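Local coordinates for arginine phosphatase Ywle (Geobacillus stearothermophilus, PDB 4PIC), which removes phosphate from phosphoarginine residues in proteins, probably counteracting the protein arginine kinase McsB, and has almost no activity toward phosphotyrosine peptides, at residues M18-L22 / A129-E134. Numbering follows the deposited sequence.
Sequences MAAAL and ARDELE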
loop_
_atom_site.group_PDB
_atom_site.type_symbol
_atom_site.label_atom_id
_atom_site.label_comp_id
_atom_site.label_asym_id
_atom_site.label_seq_id
_atom_site.Cartn_x
_atom_site.Cartn_y
_atom_site.Cartn_z
HETATM N N MSE A 18 -6.773 10.577 -13.194
HETATM C CA MSE A 18 -7.094 11.944 -13.577
HETATM C C MSE A 18 -5.832 12.706 -13.975
HETATM O O MSE A 18 -5.812 13.415 -14.984
HETATM C CB MSE A 18 -7.831 12.684 -12.460
HETATM C CG MSE A 18 -9.287 12.242 -12.307
HETATM SE SE MSE A 18 -10.380 13.403 -11.177
HETATM C CE MSE A 18 -9.494 13.066 -9.470
ATOM N N ALA A 19 -4.780 12.573 -13.180
ATOM C CA ALA A 19 -3.505 13.192 -13.488
ATOM C C ALA A 19 -3.012 12.746 -14.850
ATOM O O ALA A 19 -2.613 13.581 -15.673
ATOM C CB ALA A 19 -2.485 12.849 -12.405
ATOM N N ALA A 20 -3.030 11.442 -15.096
ATOM C CA ALA A 20 -2.552 10.901 -16.359
ATOM C C ALA A 20 -3.391 11.414 -17.518
ATOM O O ALA A 20 -2.843 11.796 -18.552
ATOM C CB ALA A 20 -2.544 9.368 -16.327
ATOM N N ALA A 21 -4.704 11.451 -17.344
ATOM C CA ALA A 21 -5.574 11.911 -18.421
ATOM C C ALA A 21 -5.343 13.378 -18.750
ATOM O O ALA A 21 -5.337 13.763 -19.922
ATOM C CB ALA A 21 -7.033 11.666 -18.089
ATOM N N LEU A 22 -5.173 14.202 -17.717
ATOM C CA LEU A 22 -4.945 15.629 -17.932
ATOM C C LEU A 22 -3.642 15.861 -18.675
ATOM O O LEU A 22 -3.578 16.702 -19.569
ATOM C CB LEU A 22 -4.947 16.381 -16.599
ATOM C CG LEU A 22 -6.332 16.520 -15.973
ATOM C CD1 LEU A 22 -6.179 16.894 -14.513
ATOM C CD2 LEU A 22 -7.117 17.587 -16.725
ATOM N N ALA A 129 -10.144 18.008 -6.660
ATOM C CA ALA A 129 -8.904 17.296 -6.971
ATOM C C ALA A 129 -8.495 17.542 -8.423
ATOM O O ALA A 129 -7.329 17.815 -8.714
ATOM C CB ALA A 129 -9.063 15.807 -6.712
ATOM N N ARG A 130 -9.459 17.451 -9.334
ATOM C CA ARG A 130 -9.187 17.714 -10.739
ATOM C C ARG A 130 -8.614 19.114 -10.938
ATOM O O ARG A 130 -7.682 19.307 -11.711
ATOM C CB ARG A 130 -10.448 17.546 -11.589
ATOM C CG ARG A 130 -10.173 17.688 -13.084
ATOM C CD ARG A 130 -11.437 18.089 -13.827
ATOM N NE ARG A 130 -11.845 19.434 -13.434
ATOM C CZ ARG A 130 -13.086 19.904 -13.514
ATOM N NH1 ARG A 130 -14.074 19.145 -13.980
ATOM N NH2 ARG A 130 -13.340 21.143 -13.119
ATOM N N ASP A 131 -9.179 20.101 -10.249
ATOM C CA ASP A 131 -8.763 21.483 -10.419
ATOM C C ASP A 131 -7.341 21.681 -9.911
ATOM O O ASP A 131 -6.545 22.373 -10.543
ATOM C CB ASP A 131 -9.730 22.425 -9.701
ATOM C CG ASP A 131 -11.083 22.514 -10.389
ATOM O OD1 ASP A 131 -11.159 22.214 -11.601
ATOM O OD2 ASP A 131 -12.065 22.897 -9.717
ATOM N N GLU A 132 -7.024 21.055 -8.784
ATOM C CA GLU A 132 -5.662 21.090 -8.253
ATOM C C GLU A 132 -4.712 20.477 -9.267
ATOM O O GLU A 132 -3.654 21.035 -9.566
ATOM C CB GLU A 132 -5.548 20.318 -6.934
ATOM C CG GLU A 132 -6.214 20.975 -5.721
ATOM C CD GLU A 132 -6.216 20.072 -4.500
ATOM O OE1 GLU A 132 -5.830 18.891 -4.632
ATOM O OE2 GLU A 132 -6.616 20.535 -3.406
ATOM N N LEU A 133 -5.100 19.323 -9.797
ATOM C CA LEU A 133 -4.276 18.615 -10.769
ATOM C C LEU A 133 -4.104 19.405 -12.055
ATOM O O LEU A 133 -3.022 19.419 -12.629
ATOM C CB LEU A 133 -4.879 17.251 -11.086
ATOM C CG LEU A 133 -4.759 16.206 -9.994
ATOM C CD1 LEU A 133 -5.642 15.007 -10.327
ATOM C CD2 LEU A 133 -3.301 15.794 -9.857
ATOM N N GLU A 134 -5.157 20.066 -12.518
ATOM C CA GLU A 134 -5.047 20.837 -13.751
ATOM C C GLU A 134 -3.982 21.924 -13.601
ATOM O O GLU A 134 -3.130 22.115 -14.481
ATOM C CB GLU A 134 -6.389 21.453 -14.168
ATOM C CG GLU A 134 -6.273 22.322 -15.406
ATOM C CD GLU A 134 -7.527 22.347 -16.260
ATOM O OE1 GLU A 134 -8.648 22.359 -15.705
ATOM O OE2 GLU A 134 -7.380 22.364 -17.503
#
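Leu133 packs against Met18, Ala19 and Leu22 where two helices of the low molecular weight phosphotyrosine protein phosphatase fold pack on the same parallel sheet: helix 15-25, which begins at the putative active-site Arg15, and the long helix 123-150. The short segments run at 46° to each other with axes 9.8 Å apart, a separation bridged by side chains, and no hydrogen bond links them.

Packing is tight around Leu133, whose two methyls divide the work. CD1 lies 3.8 Å from Met18 CB and also touches Ala19 N, whereas CD2 rests 4.0 Å from Ala19 CB. From the other helix Leu22 crosses Leu133 at about a right angle, its CD1 reaching 3.7 Å from Leu133 CB and lying against the backbone N of Glu134. That amide is already bonded to Arg130 O within its helix, so the methyl meets a satisfied backbone.

Contact thins toward partly exposed Glu134, which pairs with Lys57. Buried Arg130 leads its guanidinium away from helix 15-25, where Asp131, Val53 O and Glu56 hold it. Met18, a selenomethionine, places SE 4.2 Å from Arg130 CB, and the two side chains cross at about a right angle. A bend at the last torsion of Met18 (chi3 -67°) carries its terminal CE to 3.9 Å from Ala129 CB.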